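Local atomic coordinates of bifunctional GH43-CE protein (Bacteroides eggerthii, PDB entry 6MLY), a protein that combines a family 43 glycoside hydrolase, probably with xylan beta-xylosidase activity, and a carbohydrate esterase in one chain, probably for degrading complex arabinoxylans. Residues Phe676-Cys687 against Asp736-Phe747. Residues are numbered along the deposited sequence; the frame is centred on the assembly and turned at random.
Sequences FGPIDMTRMENC and DTVVPNCQSIFF
Phe676 meets the carboxylate of Asp736 through its CB, 3.5 Å from OD2, with ring and carboxylate planes 58° apart. That OD2 also accepts a hydrogen bond from His768, and the pair, together with Ser628, has a geometry consistent with a Ser-His-Asp triad, as in other alpha/beta-hydrolase esterases, though its role is inferred. Ile679 lays CG1 across Phe747, 3.9 Å from its CG. At the centre, Gln743 works as a two-sided clamp: OE1 accepts from Ile679 N (3.0 Å) and Asp680 N (2.9 Å), the latter in the carbonyl plane, while NE2 donates to Asp680 O from above its plane. Arg683 N binds that oxygen from the opposite face. Asp680 OD2 in turn holds Arg683 NE in a salt bridge of 2.7 Å, which helps fix the guanidinium's rotation. The guanidinium stacks on the Phe746 ring, planes 26° apart, with NH1 over the centre of one face and CZ 3.7 Å from the centroid: a cation-pi contact. Met684, its chain bent at chi2 and chi3, crosses the Gln743 side chain at about a right angle and sets CE against both Pro740 CD (3.6 Å) and Val739 CG1. Cys687 SG closes the contact with a disulfide to Cys742 SG at 2.1 Å, chi3 -94°. The buried Gln743 amide, OE1 satisfied by two backbone N-H groups, and this covalent tie on the more exposed side thus pin an irregular loop to the helix that follows directly on the loop holding Asp736.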
ATOM      1  N   PHE A 676       3.991  20.475 -27.311  1.00 68.79           N
ATOM      2  CA  PHE A 676       4.943  20.111 -28.364  1.00 69.32           C
ATOM      3  C   PHE A 676       4.670  18.689 -28.871  1.00 68.79           C
ATOM      4  O   PHE A 676       5.580  17.865 -28.967  1.00 69.28           O
ATOM      5  CB  PHE A 676       6.385  20.298 -27.874  1.00 70.31           C
ATOM      6  CG  PHE A 676       6.680  19.764 -26.495  1.00 70.18           C
ATOM      7  CD1 PHE A 676       6.505  20.563 -25.376  1.00 70.20           C
ATOM      8  CD2 PHE A 676       7.138  18.470 -26.317  1.00 70.89           C
ATOM      9  CE1 PHE A 676       6.781  20.077 -24.108  1.00 70.18           C
ATOM     10  CE2 PHE A 676       7.410  17.985 -25.046  1.00 70.96           C
ATOM     11  CZ  PHE A 676       7.232  18.788 -23.944  1.00 70.79           C
ATOM     12  N   GLY A 677       3.407  18.423 -29.211  1.00 68.17           N
ATOM     13  CA  GLY A 677       2.989  17.145 -29.759  1.00 68.05           C
ATOM     14  C   GLY A 677       3.275  17.043 -31.257  1.00 68.38           C
ATOM     15  O   GLY A 677       3.286  18.050 -31.968  1.00 67.95           O
ATOM     16  N   PRO A 678       3.535  15.817 -31.774  1.00 68.94           N
ATOM     17  CA  PRO A 678       3.546  15.581 -33.219  1.00 69.36           C
ATOM     18  C   PRO A 678       2.100  15.567 -33.735  1.00 68.84           C
ATOM     19  O   PRO A 678       1.193  15.216 -32.983  1.00 68.56           O
ATOM     20  CB  PRO A 678       4.251  14.218 -33.342  1.00 69.95           C
ATOM     21  CG  PRO A 678       3.944  13.507 -32.038  1.00 69.44           C
ATOM     22  CD  PRO A 678       3.843  14.603 -30.998  1.00 68.87           C
ATOM     23  N   ILE A 679       1.893  15.963 -34.994  1.00 68.83           N
ATOM     24  CA  ILE A 679       0.541  16.118 -35.542  1.00 68.53           C
ATOM     25  C   ILE A 679       0.469  15.473 -36.933  1.00 69.07           C
ATOM     26  O   ILE A 679      -0.322  14.550 -37.157  1.00 69.25           O
ATOM     27  CB  ILE A 679       0.124  17.607 -35.535  1.00 68.37           C
ATOM     28  CG1 ILE A 679      -0.511  18.012 -34.200  1.00 68.00           C
ATOM     29  CG2 ILE A 679      -0.801  17.939 -36.698  1.00 68.65           C
ATOM     30  CD1 ILE A 679       0.471  18.464 -33.140  1.00 68.04           C
ATOM     31  N   ASP A 680       1.288  15.971 -37.865  1.00 69.23           N
ATOM     32  CA  ASP A 680       1.232  15.546 -39.258  1.00 70.05           C
ATOM     33  C   ASP A 680       2.531  14.813 -39.602  1.00 71.11           C
ATOM     34  O   ASP A 680       3.557  15.447 -39.839  1.00 71.93           O
ATOM     35  CB  ASP A 680       0.992  16.741 -40.182  1.00 69.64           C
ATOM     36  CG  ASP A 680       0.770  16.368 -41.637  1.00 70.10           C
ATOM     37  OD1 ASP A 680       0.360  15.218 -41.902  1.00 70.42           O
ATOM     38  OD2 ASP A 680       1.006  17.233 -42.490  1.00 70.08           O
ATOM     39  N   MET A 681       2.464  13.477 -39.645  1.00 72.08           N
ATOM     40  CA  MET A 681       3.654  12.658 -39.850  1.00 73.24           C
ATOM     41  C   MET A 681       4.011  12.619 -41.343  1.00 74.07           C
ATOM     42  O   MET A 681       5.071  12.110 -41.707  1.00 76.36           O
ATOM     43  CB  MET A 681       3.466  11.229 -39.327  1.00 73.66           C
ATOM     44  CG  MET A 681       2.824  11.140 -37.944  1.00 72.85           C
ATOM     45  SD  MET A 681       3.447  12.342 -36.739  1.00 72.00           S
ATOM     46  CE  MET A 681       2.062  12.361 -35.601  1.00 71.21           C
ATOM     47  N   THR A 682       3.139  13.177 -42.195  1.00 73.24           N
ATOM     48  CA  THR A 682       3.423  13.335 -43.628  1.00 73.78           C
ATOM     49  C   THR A 682       4.460  14.449 -43.832  1.00 73.95           C
ATOM     50  O   THR A 682       5.070  14.535 -44.897  1.00 74.80           O
ATOM     51  CB  THR A 682       2.152  13.619 -44.440  1.00 73.34           C
ATOM     52  OG1 THR A 682       1.717  14.948 -44.162  1.00 72.16           O
ATOM     53  CG2 THR A 682       1.022  12.656 -44.147  1.00 73.31           C
ATOM     54  N   ARG A 683       4.646  15.295 -42.811  1.00 73.35           N
ATOM     55  CA  ARG A 683       5.611  16.387 -42.836  1.00 74.11           C
ATOM     56  C   ARG A 683       6.403  16.420 -41.522  1.00 75.28           C
ATOM     57  O   ARG A 683       6.710  17.495 -41.002  1.00 74.12           O
ATOM     58  CB  ARG A 683       4.876  17.709 -43.078  1.00 72.92           C
ATOM     59  CG  ARG A 683       4.023  17.710 -44.340  1.00 72.69           C
ATOM     60  CD  ARG A 683       3.381  19.048 -44.616  1.00 71.84           C
ATOM     61  NE  ARG A 683       2.182  19.256 -43.821  1.00 70.94           N
ATOM     62  CZ  ARG A 683       1.782  20.434 -43.355  1.00 70.33           C
ATOM     63  NH1 ARG A 683       2.544  21.504 -43.491  1.00 70.66           N
ATOM     64  NH2 ARG A 683       0.618  20.535 -42.745  1.00 69.96           N
ATOM     65  N   MET A 684       6.738  15.231 -41.005  1.00 77.09           N
ATOM     66  CA  MET A 684       7.455  15.086 -39.740  1.00 78.90           C
ATOM     67  C   MET A 684       8.961  15.257 -39.968  1.00 80.76           C
ATOM     68  O   MET A 684       9.672  15.679 -39.057  1.00 82.16           O
ATOM     69  CB  MET A 684       7.198  13.715 -39.110  1.00 79.66           C
ATOM     70  CG  MET A 684       7.521  13.664 -37.625  1.00 80.86           C
ATOM     71  SD  MET A 684       6.436  14.708 -36.619  1.00 81.07           S
ATOM     72  CE  MET A 684       7.635  15.404 -35.487  1.00 80.39           C
ATOM     73  N   GLU A 685       9.426  14.914 -41.175  1.00 82.42           N
ATOM     74  CA  GLU A 685      10.843  14.958 -41.544  1.00 84.05           C
ATOM     75  C   GLU A 685      11.119  16.265 -42.295  1.00 84.41           C
ATOM     76  O   GLU A 685      10.540  16.503 -43.358  1.00 84.02           O
ATOM     77  CB  GLU A 685      11.200  13.743 -42.409  1.00 86.38           C
ATOM     78  CG  GLU A 685      12.607  13.204 -42.183  1.00 88.30           C
ATOM     79  CD  GLU A 685      13.732  14.049 -42.763  1.00 89.20           C
ATOM     80  OE1 GLU A 685      13.814  14.166 -44.005  1.00 89.10           O
ATOM     81  OE2 GLU A 685      14.528  14.587 -41.969  1.00 91.42           O
ATOM     82  N   ASN A 686      11.996  17.106 -41.730  1.00 83.42           N
ATOM     83  CA  ASN A 686      12.445  18.355 -42.373  1.00 84.11           C
ATOM     84  C   ASN A 686      11.223  19.216 -42.747  1.00 82.03           C
ATOM     85  O   ASN A 686      11.232  19.926 -43.746  1.00 83.06           O
ATOM     86  CB  ASN A 686      13.356  18.057 -43.573  1.00 85.09           C
ATOM     87  CG  ASN A 686      14.791  18.502 -43.366  1.00 86.55           C
ATOM     88  OD1 ASN A 686      15.299  19.353 -44.101  1.00 87.07           O
ATOM     89  ND2 ASN A 686      15.456  17.935 -42.372  1.00 86.98           N
ATOM     90  N   CYS A 687      10.185  19.152 -41.905  1.00 81.55           N
ATOM     91  CA  CYS A 687       8.856  19.757 -42.120  1.00 79.69           C
ATOM     92  C   CYS A 687       8.350  19.516 -43.554  1.00 79.49           C
ATOM     93  O   CYS A 687       7.641  20.354 -44.099  1.00 78.43           O
ATOM     94  CB  CYS A 687       8.864  21.246 -41.776  1.00 79.41           C
ATOM     95  SG  CYS A 687       9.500  21.635 -40.117  1.00 80.22           S
ATOM     96  N   ASP A 736      13.470  22.469 -29.947  1.00 77.38           N
ATOM     97  CA  ASP A 736      12.979  21.120 -29.731  1.00 75.89           C
ATOM     98  C   ASP A 736      13.466  20.227 -30.880  1.00 76.44           C
ATOM     99  O   ASP A 736      13.029  20.386 -32.019  1.00 76.45           O
ATOM    100  CB  ASP A 736      11.454  21.135 -29.642  1.00 75.38           C
ATOM    101  CG  ASP A 736      10.854  19.874 -29.055  1.00 75.34           C
ATOM    102  OD1 ASP A 736      11.381  18.778 -29.349  1.00 76.13           O
ATOM    103  OD2 ASP A 736       9.867  20.004 -28.306  1.00 75.74           O
ATOM    104  N   THR A 737      14.341  19.266 -30.561  1.00 76.58           N
ATOM    105  CA  THR A 737      15.161  18.572 -31.558  1.00 77.69           C
ATOM    106  C   THR A 737      14.596  17.187 -31.918  1.00 77.32           C
ATOM    107  O   THR A 737      15.177  16.508 -32.761  1.00 78.82           O
ATOM    108  CB  THR A 737      16.614  18.470 -31.078  1.00 78.45           C
ATOM    109  OG1 THR A 737      16.645  17.921 -29.757  1.00 78.07           O
ATOM    110  CG2 THR A 737      17.312  19.813 -31.083  1.00 79.00           C
ATOM    111  N   VAL A 738      13.480  16.768 -31.308  1.00 76.45           N
ATOM    112  CA  VAL A 738      12.861  15.475 -31.665  1.00 76.42           C
ATOM    113  C   VAL A 738      11.520  15.729 -32.368  1.00 75.62           C
ATOM    114  O   VAL A 738      11.223  15.069 -33.364  1.00 75.96           O
ATOM    115  CB  VAL A 738      12.719  14.512 -30.464  1.00 76.07           C
ATOM    116  CG1 VAL A 738      14.071  14.170 -29.856  1.00 76.97           C
ATOM    117  CG2 VAL A 738      11.775  15.025 -29.391  1.00 74.77           C
ATOM    118  N   VAL A 739      10.723  16.669 -31.843  1.00 74.67           N
ATOM    119  CA  VAL A 739       9.522  17.165 -32.528  1.00 73.81           C
ATOM    120  C   VAL A 739       9.756  18.632 -32.886  1.00 73.83           C
ATOM    121  O   VAL A 739       9.787  19.487 -32.003  1.00 74.22           O
ATOM    122  CB  VAL A 739       8.247  16.974 -31.682  1.00 72.81           C
ATOM    123  CG1 VAL A 739       6.995  17.444 -32.417  1.00 72.31           C
ATOM    124  CG2 VAL A 739       8.081  15.527 -31.233  1.00 72.89           C
ATOM    125  N   PRO A 740       9.965  18.973 -34.177  1.00 73.54           N
ATOM    126  CA  PRO A 740      10.158  20.365 -34.579  1.00 73.46           C
ATOM    127  C   PRO A 740       8.978  21.314 -34.300  1.00 72.54           C
ATOM    128  O   PRO A 740       7.818  20.914 -34.384  1.00 71.66           O
ATOM    129  CB  PRO A 740      10.397  20.287 -36.097  1.00 74.16           C
ATOM    130  CG  PRO A 740       9.852  18.935 -36.506  1.00 73.93           C
ATOM    131  CD  PRO A 740      10.094  18.044 -35.308  1.00 73.99           C
ATOM    132  N   ASN A 741       9.341  22.549 -33.928  1.00 72.98           N
ATOM    133  CA  ASN A 741       8.558  23.805 -34.001  1.00 72.82           C
ATOM    134  C   ASN A 741       7.333  23.686 -34.923  1.00 72.16           C
ATOM    135  O   ASN A 741       6.201  23.913 -34.482  1.00 71.46           O
ATOM    136  CB  ASN A 741       9.452  24.943 -34.515  1.00 73.76           C
ATOM    137  CG  ASN A 741       9.104  26.304 -33.953  1.00 73.71           C
ATOM    138  OD1 ASN A 741       9.058  26.496 -32.739  1.00 73.59           O
ATOM    139  ND2 ASN A 741       8.892  27.266 -34.830  1.00 73.46           N
ATOM    140  N   CYS A 742       7.586  23.357 -36.199  1.00 73.82           N
ATOM    141  CA  CYS A 742       6.613  23.482 -37.301  1.00 73.38           C
ATOM    142  C   CYS A 742       5.323  22.702 -37.006  1.00 71.86           C
ATOM    143  O   CYS A 742       4.238  23.165 -37.343  1.00 71.97           O
ATOM    144  CB  CYS A 742       7.219  23.091 -38.654  1.00 75.96           C
ATOM    145  SG  CYS A 742       7.919  21.418 -38.787  1.00 78.18           S
ATOM    146  N   GLN A 743       5.442  21.539 -36.360  1.00 70.32           N
ATOM    147  CA  GLN A 743       4.297  20.654 -36.067  1.00 68.95           C
ATOM    148  C   GLN A 743       3.206  21.404 -35.289  1.00 68.00           C
ATOM    149  O   GLN A 743       2.035  21.392 -35.681  1.00 67.00           O
ATOM    150  CB  GLN A 743       4.772  19.429 -35.286  1.00 68.76           C
ATOM    151  CG  GLN A 743       5.568  18.458 -36.139  1.00 69.19           C
ATOM    152  CD  GLN A 743       4.710  17.802 -37.189  1.00 69.43           C
ATOM    153  OE1 GLN A 743       3.539  17.497 -36.960  1.00 69.01           O
ATOM    154  NE2 GLN A 743       5.292  17.579 -38.356  1.00 70.07           N
ATOM    155  N   SER A 744       3.600  22.042 -34.183  1.00 67.65           N
ATOM    156  CA  SER A 744       2.684  22.832 -33.366  1.00 66.96           C
ATOM    157  C   SER A 744       2.050  23.960 -34.195  1.00 66.80           C
ATOM    158  O   SER A 744       0.846  24.194 -34.077  1.00 66.06           O
ATOM    159  CB  SER A 744       3.366  23.362 -32.127  1.00 67.20           C
ATOM    160  OG  SER A 744       3.238  22.445 -31.048  1.00 66.97           O
ATOM    161  N   ILE A 745       2.850  24.625 -35.044  1.00 67.21           N
ATOM    162  CA  ILE A 745       2.400  25.809 -35.818  1.00 67.19           C
ATOM    163  C   ILE A 745       1.401  25.383 -36.906  1.00 66.84           C
ATOM    164  O   ILE A 745       0.364  26.024 -37.068  1.00 66.63           O
ATOM    165  CB  ILE A 745       3.591  26.605 -36.390  1.00 67.94           C
ATOM    166  CG1 ILE A 745       4.521  27.094 -35.275  1.00 68.51           C
ATOM    167  CG2 ILE A 745       3.093  27.760 -37.245  1.00 68.07           C
ATOM    168  CD1 ILE A 745       5.859  27.603 -35.752  1.00 69.37           C
ATOM    169  N   PHE A 746       1.716  24.306 -37.638  1.00 67.15           N
ATOM    170  CA  PHE A 746       0.758  23.662 -38.545  1.00 67.50           C
ATOM    171  C   PHE A 746      -0.603  23.514 -37.850  1.00 66.72           C
ATOM    172  O   PHE A 746      -1.636  23.830 -38.428  1.00 67.51           O
ATOM    173  CB  PHE A 746       1.213  22.261 -38.973  1.00 68.45           C
ATOM    174  CG  PHE A 746       2.463  22.165 -39.816  1.00 69.77           C
ATOM    175  CD1 PHE A 746       2.973  23.264 -40.495  1.00 70.30           C
ATOM    176  CD2 PHE A 746       3.113  20.945 -39.960  1.00 70.78           C
ATOM    177  CE1 PHE A 746       4.117  23.150 -41.270  1.00 71.23           C
ATOM    178  CE2 PHE A 746       4.255  20.836 -40.741  1.00 71.79           C
ATOM    179  CZ  PHE A 746       4.754  21.939 -41.396  1.00 71.99           C
ATOM    180  N   PHE A 747      -0.583  23.020 -36.609  1.00 66.15           N
ATOM    181  CA  PHE A 747      -1.787  22.698 -35.854  1.00 65.59           C
ATOM    182  C   PHE A 747      -2.501  23.988 -35.425  1.00 65.37           C
ATOM    183  O   PHE A 747      -3.701  24.126 -35.629  1.00 65.26           O
ATOM    184  CB  PHE A 747      -1.433  21.786 -34.672  1.00 65.39           C
ATOM    185  CG  PHE A 747      -2.602  21.284 -33.859  1.00 65.02           C
ATOM    186  CD1 PHE A 747      -3.739  20.784 -34.473  1.00 65.04           C
ATOM    187  CD2 PHE A 747      -2.554  21.288 -32.474  1.00 64.71           C
ATOM    188  CE1 PHE A 747      -4.806  20.314 -33.720  1.00 64.79           C
ATOM    189  CE2 PHE A 747      -3.618  20.808 -31.721  1.00 64.49           C
ATOM    190  CZ  PHE A 747      -4.745  20.326 -32.346  1.00 64.53           C
TER